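Local coordinates for protein peptidase M14, carboxypeptidase A (Thermoplasmatales archaeon SCGC AB-540-F20, PDB 4XED) that probably removes residues from peptide C termini, as an M14 metallocarboxypeptidase, and carries a calcium-binding PKD domain, at residues Tyr24-Val29 with Ile42-Gly47; Thr39-Ile42 with Phe48-Glu51; Glu50-Pro55 with Arg77-Asp82. All coordinates share one frame; numbering follows the deposited sequence. Where two conformers were deposited one is given.

Following the chain from the N terminus, contact 1 comes first: strand 24-29 meets 42-47 across the core, closing the stretch 30-41 and tying one sheet of the sandwich to the other. Contact 2 crosses it, because its first segment, 39-42, begins inside that stretch and ends on Ile42, which the two share, while its second, 48-51, lies beyond it. It closes the short turn 43-47 of the hairpin of strands 38-43 and 49-56. Contact 3 follows contact 1 in series but starts on Glu50 and Glu51, where contact 2 ends. It encloses 56-76, including strand 62-66 of the opposite sheet, and brings 50-55 across the intervening strand 38-43 to strand 72-82, whose Asp82 binds calcium.

Contact 1: residues Tyr24-Val29 with Ile42-Gly47; sequences YNYTFV and IEWGDG
Tyr26 and Trp44 lie 10.2 Å apart CA to CA, and Phe28 and Ile42 9.3 Å; at that spacing no backbone hydrogen bond joins the segments, and side chains alone fill the gap between strand 24-29 and the end of strand 38-43. Ile42 and Phe28 reach in from opposite directions. Methyl CD1 of Ile42 sits almost centrally over one face of the Phe28 ring, a CH-pi contact 3.8 Å from the centroid and 9° off the normal. At the edge of the same ring, Phe28 CZ meets Trp44 CH2 at 3.9 Å. With CG anti to its carbonyl carbon (chi1 -66°), Trp44 brings its six-membered ring inward, where CZ3 comes 3.8 Å from Tyr26 CD2, the two ring planes at 65°. The polar ends are satisfied beyond this cluster: Tyr26 OH by Pro15 O, Trp44 NE1 by Glu50 OE2. A leucine in place of Phe28 would probably deprive Ile42 CD1 of its ring face and leave the Trp44 CH2 corner poorly packed. Aromatic and aliphatic side chains meeting between two antiparallel sheets make the core of the PKD beta sandwich, and the Gly-Asp-Gly turn after Trp44 matches the signature of these domains.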
ATOM      1  N   TYR A  24       6.927   0.186  12.107  1.00  9.38           N
ATOM      2  CA  TYR A  24       6.069   1.357  11.837  1.00  8.78           C
ATOM      3  C   TYR A  24       4.791   0.949  11.119  1.00  8.15           C
ATOM      4  O   TYR A  24       4.782  -0.027  10.375  1.00  8.39           O
ATOM      5  CB  TYR A  24       6.847   2.400  11.018  1.00 10.05           C
ATOM      6  CG  TYR A  24       8.045   2.964  11.782  1.00 11.91           C
ATOM      7  CD1 TYR A  24       7.881   3.900  12.823  1.00 11.85           C
ATOM      8  CD2 TYR A  24       9.325   2.574  11.463  1.00 10.98           C
ATOM      9  CE1 TYR A  24       8.957   4.405  13.514  1.00 11.22           C
ATOM     10  CE2 TYR A  24      10.416   3.056  12.168  1.00 12.19           C
ATOM     11  CZ  TYR A  24      10.219   3.977  13.182  1.00 11.18           C
ATOM     12  OH  TYR A  24      11.314   4.468  13.855  1.00 12.40           O
ATOM     13  N   ASN A  25       3.725   1.707  11.358  1.00  7.94           N
ATOM     14  CA  ASN A  25       2.393   1.430  10.795  1.00  8.14           C
ATOM     15  C   ASN A  25       2.071   2.321   9.619  1.00  6.75           C
ATOM     16  O   ASN A  25       2.250   3.532   9.678  1.00  8.14           O
ATOM     17  CB  ASN A  25       1.326   1.698  11.858  1.00  7.85           C
ATOM     18  CG  ASN A  25       1.420   0.769  13.008  1.00 10.21           C
ATOM     19  OD1 ASN A  25       1.519  -0.436  12.829  1.00 12.53           O
ATOM     20  ND2 ASN A  25       1.364   1.308  14.204  1.00 11.10           N
ATOM     21  N   TYR A  26       1.552   1.699   8.566  1.00  6.89           N
ATOM     22  CA  TYR A  26       1.131   2.382   7.340  1.00  6.22           C
ATOM     23  C   TYR A  26      -0.355   2.134   7.087  1.00  4.98           C
ATOM     24  O   TYR A  26      -0.830   1.010   7.177  1.00  6.39           O
ATOM     25  CB  TYR A  26       2.048   1.949   6.152  1.00  6.13           C
ATOM     26  CG  TYR A  26       3.441   2.433   6.451  1.00  5.93           C
ATOM     27  CD1 TYR A  26       3.857   3.698   6.084  1.00  5.95           C
ATOM     28  CD2 TYR A  26       4.307   1.668   7.213  1.00  7.05           C
ATOM     29  CE1 TYR A  26       5.070   4.205   6.492  1.00  6.41           C
ATOM     30  CE2 TYR A  26       5.568   2.155   7.607  1.00  7.00           C
ATOM     31  CZ  TYR A  26       5.922   3.419   7.262  1.00  6.42           C
ATOM     32  OH  TYR A  26       7.163   3.889   7.681  1.00  7.87           O
ATOM     33  N   THR A  27      -1.034   3.219   6.752  1.00  6.09           N
ATOM     34  CA  THR A  27      -2.460   3.207   6.485  1.00  6.55           C
ATOM     35  C   THR A  27      -2.675   3.278   4.977  1.00  6.75           C
ATOM     36  O   THR A  27      -2.133   4.174   4.313  1.00  6.44           O
ATOM     37  CB  THR A  27      -3.136   4.397   7.167  1.00  7.44           C
ATOM     38  OG1 THR A  27      -2.920   4.315   8.574  1.00  8.76           O
ATOM     39  CG2 THR A  27      -4.616   4.415   6.857  1.00  9.22           C
ATOM     40  N   PHE A  28      -3.458   2.330   4.443  1.00  5.58           N
ATOM     41  CA  PHE A  28      -3.711   2.216   3.007  1.00  6.16           C
ATOM     42  C   PHE A  28      -5.202   2.350   2.781  1.00  6.52           C
ATOM     43  O   PHE A  28      -6.004   1.706   3.491  1.00  6.75           O
ATOM     44  CB  PHE A  28      -3.260   0.852   2.469  1.00  7.13           C
ATOM     45  CG  PHE A  28      -1.780   0.594   2.622  1.00  6.48           C
ATOM     46  CD1 PHE A  28      -1.254   0.105   3.805  1.00  5.70           C
ATOM     47  CD2 PHE A  28      -0.898   0.813   1.579  1.00  6.15           C
ATOM     48  CE1 PHE A  28       0.099  -0.126   3.967  1.00  5.51           C
ATOM     49  CE2 PHE A  28       0.460   0.587   1.739  1.00  7.26           C
ATOM     50  CZ  PHE A  28       0.938   0.105   2.943  1.00  6.47           C
ATOM     51  N   VAL A  29      -5.591   3.114   1.771  1.00  6.23           N
ATOM     52  CA  VAL A  29      -7.006   3.117   1.404  1.00  6.51           C
ATOM     53  C   VAL A  29      -7.235   3.602  -0.010  1.00  6.40           C
ATOM     54  O   VAL A  29      -6.536   4.490  -0.506  1.00  7.36           O
ATOM     55  CB  VAL A  29      -7.854   3.991   2.373  1.00  6.89           C
ATOM     56  CG1 VAL A  29      -7.412   5.440   2.327  1.00  9.03           C
ATOM     57  CG2 VAL A  29      -9.369   3.865   2.105  1.00  8.61           C
ATOM     58  N   ILE A  42       1.090  -4.372  -2.376  1.00  5.84           N
ATOM     59  CA  ILE A  42       1.974  -3.438  -1.688  1.00  4.76           C
ATOM     60  C   ILE A  42       3.426  -3.878  -1.898  1.00  5.46           C
ATOM     61  O   ILE A  42       3.769  -5.049  -1.688  1.00  6.45           O
ATOM     62  CB  ILE A  42       1.650  -3.400  -0.193  1.00  5.53           C
ATOM     63  CG1 ILE A  42       0.200  -2.924   0.021  1.00  9.24           C
ATOM     64  CG2 ILE A  42       2.667  -2.567   0.587  1.00  7.34           C
ATOM     65  CD1 ILE A  42      -0.295  -3.152   1.421  1.00 11.13           C
ATOM     66  N   GLU A  43       4.276  -2.916  -2.257  1.00  5.81           N
ATOM     67  CA  GLU A  43       5.735  -3.057  -2.257  1.00  5.57           C
ATOM     68  C   GLU A  43       6.280  -2.249  -1.094  1.00  5.92           C
ATOM     69  O   GLU A  43       5.966  -1.067  -0.957  1.00  6.42           O
ATOM     70  CB  GLU A  43       6.339  -2.499  -3.539  1.00  6.43           C
ATOM     71  CG  GLU A  43       5.971  -3.234  -4.782  1.00  7.26           C
ATOM     72  CD  GLU A  43       6.504  -2.565  -6.031  1.00  8.71           C
ATOM     73  OE1 GLU A  43       6.937  -1.386  -5.972  1.00 10.02           O
ATOM     74  OE2 GLU A  43       6.504  -3.228  -7.085  1.00  9.57           O
ATOM     75  N   TRP A  44       7.068  -2.864  -0.225  1.00  5.48           N
ATOM     76  CA  TRP A  44       7.677  -2.129   0.875  1.00  6.77           C
ATOM     77  C   TRP A  44       8.993  -1.425   0.474  1.00  5.96           C
ATOM     78  O   TRP A  44       9.603  -0.712   1.277  1.00  7.97           O
ATOM     79  CB  TRP A  44       7.934  -3.055   2.069  1.00  6.72           C
ATOM     80  CG  TRP A  44       6.664  -3.570   2.696  1.00  6.87           C
ATOM     81  CD1 TRP A  44       6.199  -4.841   2.681  1.00  7.88           C
ATOM     82  CD2 TRP A  44       5.705  -2.806   3.434  1.00  7.85           C
ATOM     83  NE1 TRP A  44       5.005  -4.931   3.354  1.00  8.27           N
ATOM     84  CE2 TRP A  44       4.678  -3.690   3.828  1.00  7.64           C
ATOM     85  CE3 TRP A  44       5.604  -1.448   3.805  1.00  7.93           C
ATOM     86  CZ2 TRP A  44       3.590  -3.270   4.610  1.00  8.33           C
ATOM     87  CZ3 TRP A  44       4.521  -1.029   4.553  1.00  7.77           C
ATOM     88  CH2 TRP A  44       3.527  -1.937   4.940  1.00  8.25           C
ATOM     89  N   GLY A  45       9.437  -1.637  -0.763  1.00  5.80           N
ATOM     90  CA  GLY A  45      10.601  -0.968  -1.311  1.00  7.14           C
ATOM     91  C   GLY A  45      11.918  -1.684  -1.076  1.00  8.22           C
ATOM     92  O   GLY A  45      12.962  -1.226  -1.562  1.00  9.21           O
ATOM     93  N   ASP A  46      11.869  -2.793  -0.338  1.00  8.71           N
ATOM     94  CA  ASP A  46      13.038  -3.548   0.080  1.00 10.12           C
ATOM     95  C   ASP A  46      13.020  -4.960  -0.477  1.00 10.79           C
ATOM     96  O   ASP A  46      13.818  -5.783  -0.063  1.00 13.39           O
ATOM     97  CB  ASP A  46      13.114  -3.590   1.612  1.00 10.72           C
ATOM     98  CG  ASP A  46      11.869  -4.141   2.258  1.00 11.34           C
ATOM     99  OD1 ASP A  46      10.929  -4.562   1.545  1.00 10.30           O
ATOM    100  OD2 ASP A  46      11.853  -4.187   3.518  1.00 11.39           O
ATOM    101  N   GLY A  47      12.114  -5.230  -1.416  1.00  9.19           N
ATOM    102  CA  GLY A  47      11.927  -6.560  -1.993  1.00  9.70           C
ATOM    103  C   GLY A  47      10.736  -7.324  -1.430  1.00  9.30           C
ATOM    104  O   GLY A  47      10.271  -8.260  -2.057  1.00 10.23           O
TER

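Contact 2: residues Thr39-Ile42 with Phe48-Glu51; sequences TYYI and FTEE
Thr49 begins the pairing: its CA approaches Ile42 O to 3.0 Å in a CA-H...O contact, while its methyl CG2 lies 3.8 Å from Tyr41 OH. The chi1 of 56° sets Thr49 OG1 between its own N and carbonyl carbon, from where it gives a 2.7 Å hydrogen bond to Glu51 OE2, on its anti side and somewhat out of the carboxylate plane. Glu50 carries the backbone register. Paired antiparallel with Ile42, it donates from Glu50 N to Ile42 O at 2.8 Å, and Glu50 O accepts from Ile42 N at 2.9 Å. Glu50 O also faces Tyr41 CA and lies over one face of the Tyr41 ring. Beside Ile42, the Glu50 chain bends at chi2 (-60°) and takes its carboxylate off to Trp44 NE1. Glu51 then runs alongside Tyr41 in the same direction, Glu51 CG 3.7 Å from Tyr41 CE2, with carboxylate and ring planes only 24° apart. Edge-to-face packing with Trp52 and a cation-pi contact from Lys79 complete the surroundings of Tyr41. Across the hairpin Ile42 O and Glu50 O each take one N-H, backed by a weaker CA-H contact, and the Thr49 hydroxyl probably steadies the Glu51 charge along the tyrosine.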
ATOM      1  N   THR A  39      -8.554  -5.817  -3.783  1.00  6.25           N
ATOM      2  CA  THR A  39      -7.361  -6.356  -3.156  1.00  6.97           C
ATOM      3  C   THR A  39      -6.218  -5.373  -3.417  1.00  6.97           C
ATOM      4  O   THR A  39      -6.252  -4.626  -4.393  1.00  7.35           O
ATOM      5  CB  THR A  39      -6.974  -7.762  -3.659  1.00  8.36           C
ATOM      6  OG1 THR A  39      -6.873  -7.770  -5.088  1.00  9.88           O
ATOM      7  CG2 THR A  39      -8.001  -8.793  -3.193  1.00 10.45           C
ATOM      8  N   TYR A  40      -5.223  -5.370  -2.537  1.00  6.37           N
ATOM      9  CA  TYR A  40      -4.083  -4.480  -2.637  1.00  6.70           C
ATOM     10  C   TYR A  40      -2.792  -5.247  -2.917  1.00  6.02           C
ATOM     11  O   TYR A  40      -2.587  -6.336  -2.394  1.00  7.38           O
ATOM     12  CB  TYR A  40      -3.892  -3.697  -1.332  1.00  6.59           C
ATOM     13  CG  TYR A  40      -4.998  -2.724  -0.996  1.00  7.06           C
ATOM     14  CD1 TYR A  40      -4.975  -1.413  -1.476  1.00  7.29           C
ATOM     15  CD2 TYR A  40      -6.064  -3.109  -0.201  1.00  7.60           C
ATOM     16  CE1 TYR A  40      -5.982  -0.507  -1.162  1.00  7.07           C
ATOM     17  CE2 TYR A  40      -7.092  -2.216   0.112  1.00  6.88           C
ATOM     18  CZ  TYR A  40      -7.035  -0.911  -0.366  1.00  6.93           C
ATOM     19  OH  TYR A  40      -8.010   0.032  -0.116  1.00  8.55           O
ATOM     20  N   TYR A  41      -1.930  -4.638  -3.722  1.00  5.83           N
ATOM     21  CA  TYR A  41      -0.571  -5.128  -3.970  1.00  5.56           C
ATOM     22  C   TYR A  41       0.337  -4.041  -3.423  1.00  5.39           C
ATOM     23  O   TYR A  41       0.306  -2.909  -3.893  1.00  5.83           O
ATOM     24  CB  TYR A  41      -0.318  -5.395  -5.458  1.00  6.70           C
ATOM     25  CG  TYR A  41       0.987  -6.065  -5.735  1.00  5.90           C
ATOM     26  CD1 TYR A  41       2.189  -5.379  -5.611  1.00  8.22           C
ATOM     27  CD2 TYR A  41       1.034  -7.396  -6.154  1.00  9.49           C
ATOM     28  CE1 TYR A  41       3.375  -5.974  -5.872  1.00 10.19           C
ATOM     29  CE2 TYR A  41       2.256  -8.018  -6.427  1.00 12.90           C
ATOM     30  CZ  TYR A  41       3.427  -7.288  -6.273  1.00 10.86           C
ATOM     31  OH  TYR A  41       4.666  -7.832  -6.544  1.00 13.22           O
ATOM     32  N   ILE A  42       1.090  -4.372  -2.376  1.00  5.84           N
ATOM     33  CA  ILE A  42       1.974  -3.438  -1.688  1.00  4.76           C
ATOM     34  C   ILE A  42       3.426  -3.878  -1.898  1.00  5.46           C
ATOM     35  O   ILE A  42       3.769  -5.049  -1.688  1.00  6.45           O
ATOM     36  CB  ILE A  42       1.650  -3.400  -0.193  1.00  5.53           C
ATOM     37  CG1 ILE A  42       0.200  -2.924   0.021  1.00  9.24           C
ATOM     38  CG2 ILE A  42       2.667  -2.567   0.587  1.00  7.34           C
ATOM     39  CD1 ILE A  42      -0.295  -3.152   1.421  1.00 11.13           C
ATOM     40  N   PHE A  48      10.245  -6.938  -0.253  1.00  8.16           N
ATOM     41  CA  PHE A  48       9.084  -7.587   0.355  1.00  8.64           C
ATOM     42  C   PHE A  48       7.803  -6.962  -0.187  1.00  7.15           C
ATOM     43  O   PHE A  48       7.745  -5.768  -0.537  1.00  6.74           O
ATOM     44  CB  PHE A  48       9.163  -7.484   1.897  1.00  9.29           C
ATOM     45  CG  PHE A  48      10.312  -8.231   2.481  1.00  9.37           C
ATOM     46  CD1 PHE A  48      10.326  -9.621   2.443  1.00 11.15           C
ATOM     47  CD2 PHE A  48      11.402  -7.564   3.039  1.00 12.16           C
ATOM     48  CE1 PHE A  48      11.396 -10.332   2.970  1.00 12.50           C
ATOM     49  CE2 PHE A  48      12.485  -8.274   3.553  1.00 13.05           C
ATOM     50  CZ  PHE A  48      12.467  -9.654   3.526  1.00 13.85           C
ATOM     51  N   THR A  49       6.789  -7.801  -0.299  1.00  8.55           N
ATOM     52  CA  THR A  49       5.503  -7.413  -0.875  1.00  8.54           C
ATOM     53  C   THR A  49       4.334  -8.031  -0.119  1.00  8.90           C
ATOM     54  O   THR A  49       4.512  -9.041   0.585  1.00 13.20           O
ATOM     55  CB  THR A  49       5.394  -7.889  -2.352  1.00  9.74           C
ATOM     56  OG1 THR A  49       5.609  -9.312  -2.400  1.00 11.13           O
ATOM     57  CG2 THR A  49       6.405  -7.184  -3.246  1.00  8.83           C
ATOM     58  N   GLU A  50       3.156  -7.445  -0.292  1.00  8.12           N
ATOM     59  CA  GLU A  50       1.891  -8.052   0.072  1.00  9.16           C
ATOM     60  C   GLU A  50       1.147  -8.225  -1.246  1.00  9.33           C
ATOM     61  O   GLU A  50       0.777  -7.244  -1.879  1.00  9.94           O
ATOM     62  CB  GLU A  50       1.131  -7.154   1.051  1.00  9.83           C
ATOM     63  CG  GLU A  50       1.918  -6.615   2.254  1.00 10.75           C
ATOM     64  CD  GLU A  50       2.493  -7.683   3.167  1.00 15.26           C
ATOM     65  OE1 GLU A  50       1.909  -8.788   3.270  1.00 15.36           O
ATOM     66  OE2 GLU A  50       3.533  -7.385   3.801  1.00 15.25           O
ATOM     67  N   GLU A  51       0.976  -9.468  -1.689  1.00  9.98           N
ATOM     68  CA  GLU A  51       0.531  -9.714  -3.066  1.00 11.13           C
ATOM     69  C   GLU A  51      -0.961  -9.977  -3.149  1.00 10.53           C
ATOM     70  O   GLU A  51      -1.455 -11.088  -2.961  1.00 13.57           O
ATOM     71  CB  GLU A  51       1.358 -10.820  -3.729  1.00 14.09           C
ATOM     72  CG  GLU A  51       2.819 -10.391  -3.692  1.00 19.65           C
ATOM     73  CD  GLU A  51       3.758 -11.160  -4.602  1.00 25.55           C
ATOM     74  OE1 GLU A  51       3.323 -12.129  -5.269  1.00 26.67           O
ATOM     75  OE2 GLU A  51       4.954 -10.776  -4.632  1.00 27.74           O
TER

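Contact 3: residues Glu50-Pro55 with Arg77-Asp82; sequences EEWIGP and RAKAKD. With CA (calcium ion), chain B; EDO (1,2-ethanediol), chain C.
The Trp52 indole has Lys81 laid across one of its faces, the carbonyl carbon of Ala80 at its edge and Lys79 meeting it obliquely. Lys81 crosses the indole at about a right angle and spans both rings: CD stands 3.7 Å from the centroid of the six-membered ring in a CH-pi contact, and NZ 3.8 Å from that of the five-membered ring, only 2° off its normal, a cation-pi interaction. Its CG lies between N and the carbonyl carbon (chi1 75°), and the chain beyond is fully extended, running from CG beside Trp52 CZ3 to NZ over the five-membered ring. At the edge, Ala80 C is 3.9 Å from Trp52 CZ3. Lys79 touches with its aliphatic part, CE 3.7 Å from Trp52 CH2, and sends NZ onward to Glu87 in a salt bridge and to O1 of a 1,2-ethanediol, probably from the crystallisation liquor, at 2.8 Å. The chain turns a corner at Trp52, in a G1 beta bulge where Trp52 and Ile53 both face Tyr40, which probably lets the indole reach strand 72-82. At the end of 77-82, Asp82 OD2 binds calcium at 2.4 Å, together with Asn4, Asp5, Asp32, Asn34 and Asp36. Strand 38-43 joins the segments through backbone hydrogen bonds; cation-pi attraction and methylene packing add a direct side-chain link over it, and the indole probably eases the Lys81 charge.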
ATOM      1  N   GLU A  50       3.156  -7.445  -0.292  1.00  8.12           N
ATOM      2  CA  GLU A  50       1.891  -8.052   0.072  1.00  9.16           C
ATOM      3  C   GLU A  50       1.147  -8.225  -1.246  1.00  9.33           C
ATOM      4  O   GLU A  50       0.777  -7.244  -1.879  1.00  9.94           O
ATOM      5  CB  GLU A  50       1.131  -7.154   1.051  1.00  9.83           C
ATOM      6  CG  GLU A  50       1.918  -6.615   2.254  1.00 10.75           C
ATOM      7  CD  GLU A  50       2.493  -7.683   3.167  1.00 15.26           C
ATOM      8  OE1 GLU A  50       1.909  -8.788   3.270  1.00 15.36           O
ATOM      9  OE2 GLU A  50       3.533  -7.385   3.801  1.00 15.25           O
ATOM     10  N   GLU A  51       0.976  -9.468  -1.689  1.00  9.98           N
ATOM     11  CA  GLU A  51       0.531  -9.714  -3.066  1.00 11.13           C
ATOM     12  C   GLU A  51      -0.961  -9.977  -3.149  1.00 10.53           C
ATOM     13  O   GLU A  51      -1.455 -11.088  -2.961  1.00 13.57           O
ATOM     14  CB  GLU A  51       1.358 -10.820  -3.729  1.00 14.09           C
ATOM     15  CG  GLU A  51       2.819 -10.391  -3.692  1.00 19.65           C
ATOM     16  CD  GLU A  51       3.758 -11.160  -4.602  1.00 25.55           C
ATOM     17  OE1 GLU A  51       3.323 -12.129  -5.269  1.00 26.67           O
ATOM     18  OE2 GLU A  51       4.954 -10.776  -4.632  1.00 27.74           O
ATOM     19  N   TRP A  52      -1.691  -8.915  -3.452  1.00 10.30           N
ATOM     20  CA  TRP A  52      -3.136  -8.986  -3.627  1.00 10.16           C
ATOM     21  C   TRP A  52      -3.837  -9.478  -2.354  1.00 10.43           C
ATOM     22  O   TRP A  52      -4.571 -10.473  -2.333  1.00 12.17           O
ATOM     23  CB  TRP A  52      -3.507  -9.795  -4.859  1.00 10.88           C
ATOM     24  CG  TRP A  52      -2.895  -9.250  -6.118  1.00 10.56           C
ATOM     25  CD1 TRP A  52      -2.056  -9.915  -6.960  1.00 12.21           C
ATOM     26  CD2 TRP A  52      -3.035  -7.922  -6.660  1.00  9.08           C
ATOM     27  NE1 TRP A  52      -1.687  -9.111  -7.988  1.00 12.01           N
ATOM     28  CE2 TRP A  52      -2.259  -7.880  -7.832  1.00  8.95           C
ATOM     29  CE3 TRP A  52      -3.754  -6.783  -6.282  1.00  8.61           C
ATOM     30  CZ2 TRP A  52      -2.186  -6.748  -8.641  1.00  8.74           C
ATOM     31  CZ3 TRP A  52      -3.649  -5.636  -7.089  1.00  9.25           C
ATOM     32  CH2 TRP A  52      -2.878  -5.641  -8.256  1.00  9.57           C
ATOM     33  N   ILE A  53      -3.573  -8.769  -1.272  0.60  9.60           N
ATOM     34  CA  ILE A  53      -4.209  -9.065   0.004  0.60 11.06           C
ATOM     35  C   ILE A  53      -5.635  -8.499   0.036  0.60 10.57           C
ATOM     36  O   ILE A  53      -5.919  -7.465  -0.588  0.60  9.91           O
ATOM     37  CB  ILE A  53      -3.366  -8.535   1.176  0.60 12.81           C
ATOM     38  CG1 ILE A  53      -3.022  -7.052   0.961  0.60 10.76           C
ATOM     39  CG2 ILE A  53      -2.107  -9.403   1.356  0.60 15.00           C
ATOM     40  CD1 ILE A  53      -2.478  -6.404   2.143  0.60 15.96           C
ATOM     41  N   GLY A  54      -6.526  -9.203   0.738  1.00  9.31           N
ATOM     42  CA  GLY A  54      -7.942  -8.886   0.712  1.00  9.74           C
ATOM     43  C   GLY A  54      -8.747 -10.106   0.302  1.00 10.49           C
ATOM     44  O   GLY A  54      -8.281 -11.222   0.432  1.00 12.37           O
ATOM     45  N   PRO A  55      -9.963  -9.915  -0.199  1.00  9.14           N
ATOM     46  CA  PRO A  55     -10.578  -8.610  -0.509  1.00  7.91           C
ATOM     47  C   PRO A  55     -10.982  -7.808   0.715  1.00  9.03           C
ATOM     48  O   PRO A  55     -11.252  -8.366   1.792  1.00 10.04           O
ATOM     49  CB  PRO A  55     -11.825  -9.000  -1.317  1.00 10.28           C
ATOM     50  CG  PRO A  55     -12.150 -10.388  -0.869  1.00 12.37           C
ATOM     51  CD  PRO A  55     -10.817 -11.035  -0.617  1.00 10.95           C
ATOM     52  N   ARG A  77       4.940   1.377  -2.215  1.00  5.53           N
ATOM     53  CA  ARG A  77       3.945   1.601  -3.261  1.00  5.92           C
ATOM     54  C   ARG A  77       2.770   0.672  -3.042  1.00  5.91           C
ATOM     55  O   ARG A  77       2.924  -0.460  -2.547  1.00  6.54           O
ATOM     56  CB  ARG A  77       4.534   1.373  -4.661  1.00  7.14           C
ATOM     57  CG  ARG A  77       5.787   2.177  -4.932  1.00  7.39           C
ATOM     58  CD  ARG A  77       6.002   2.315  -6.433  1.00  7.97           C
ATOM     59  NE  ARG A  77       6.161   1.033  -7.094  1.00  7.67           N
ATOM     60  CZ  ARG A  77       6.165   0.865  -8.407  1.00  6.96           C
ATOM     61  NH1 ARG A  77       6.043   1.901  -9.232  1.00  7.92           N
ATOM     62  NH2 ARG A  77       6.331  -0.336  -8.899  1.00  7.96           N
ATOM     63  N   ALA A  78       1.584   1.147  -3.428  1.00  5.55           N
ATOM     64  CA  ALA A  78       0.393   0.325  -3.361  1.00  4.96           C
ATOM     65  C   ALA A  78      -0.484   0.561  -4.565  1.00  4.81           C
ATOM     66  O   ALA A  78      -0.721   1.689  -4.968  1.00  5.45           O
ATOM     67  CB  ALA A  78      -0.381   0.595  -2.089  1.00  6.90           C
ATOM     68  N   LYS A  79      -0.977  -0.534  -5.136  1.00  4.83           N
ATOM     69  CA  LYS A  79      -2.016  -0.500  -6.184  1.00  4.72           C
ATOM     70  C   LYS A  79      -3.161  -1.416  -5.750  1.00  5.16           C
ATOM     71  O   LYS A  79      -3.005  -2.198  -4.801  1.00  6.03           O
ATOM     72  CB  LYS A  79      -1.457  -0.870  -7.557  1.00  7.03           C
ATOM     73  CG  LYS A  79      -0.948  -2.284  -7.656  1.00  6.35           C
ATOM     74  CD  LYS A  79      -0.447  -2.632  -9.062  1.00  8.35           C
ATOM     75  CE  LYS A  79       0.313  -3.978  -9.042  1.00  9.66           C
ATOM     76  NZ  LYS A  79       0.629  -4.439 -10.447  1.00 12.10           N
ATOM     77  N   ALA A  80      -4.305  -1.289  -6.414  1.00  5.21           N
ATOM     78  CA  ALA A  80      -5.459  -2.077  -6.028  1.00  6.31           C
ATOM     79  C   ALA A  80      -6.100  -2.624  -7.305  1.00  6.10           C
ATOM     80  O   ALA A  80      -6.006  -2.038  -8.391  1.00  7.86           O
ATOM     81  CB  ALA A  80      -6.457  -1.230  -5.280  1.00  6.73           C
ATOM     82  N   LYS A  81      -6.815  -3.741  -7.187  1.00  6.92           N
ATOM     83  CA  LYS A  81      -7.596  -4.244  -8.302  1.00  7.31           C
ATOM     84  C   LYS A  81      -8.932  -4.700  -7.773  1.00  6.57           C
ATOM     85  O   LYS A  81      -9.066  -5.162  -6.647  1.00  7.44           O
ATOM     86  CB  LYS A  81      -6.891  -5.369  -9.040  1.00  9.56           C
ATOM     87  CG  LYS A  81      -6.892  -6.691  -8.331  1.00 10.46           C
ATOM     88  CD  LYS A  81      -6.094  -7.734  -9.128  1.00 12.09           C
ATOM     89  CE  LYS A  81      -5.988  -9.006  -8.349  1.00 14.50           C
ATOM     90  NZ  LYS A  81      -5.288 -10.070  -9.121  1.00 21.70           N
ATOM     91  N   ASP A  82      -9.950  -4.529  -8.586  1.00  7.13           N
ATOM     92  CA  ASP A  82     -11.255  -4.973  -8.176  1.00  7.27           C
ATOM     93  C   ASP A  82     -11.477  -6.466  -8.458  1.00  7.71           C
ATOM     94  O   ASP A  82     -10.573  -7.160  -8.850  1.00  8.35           O
ATOM     95  CB  ASP A  82     -12.335  -4.082  -8.805  1.00  7.34           C
ATOM     96  CG  ASP A  82     -12.383  -4.114 -10.327  1.00  8.70           C
ATOM     97  OD1 ASP A  82     -11.834  -5.022 -10.969  1.00  8.33           O
ATOM     98  OD2 ASP A  82     -13.050  -3.213 -10.885  1.00  9.65           O
TER
HETATM   99 CA    CA B 101     -14.622  -1.487 -10.491  1.00  8.38          CA
HETATM  100  C1  EDO C 102       3.071  -7.105  -9.933  1.00 32.83           C
HETATM  101  O1  EDO C 102       1.680  -7.003 -10.194  1.00 29.92           O
HETATM  102  C2  EDO C 102       3.615  -5.699  -9.738  1.00 33.00           C
HETATM  103  O2  EDO C 102       5.020  -5.693 -10.024  1.00 33.46           O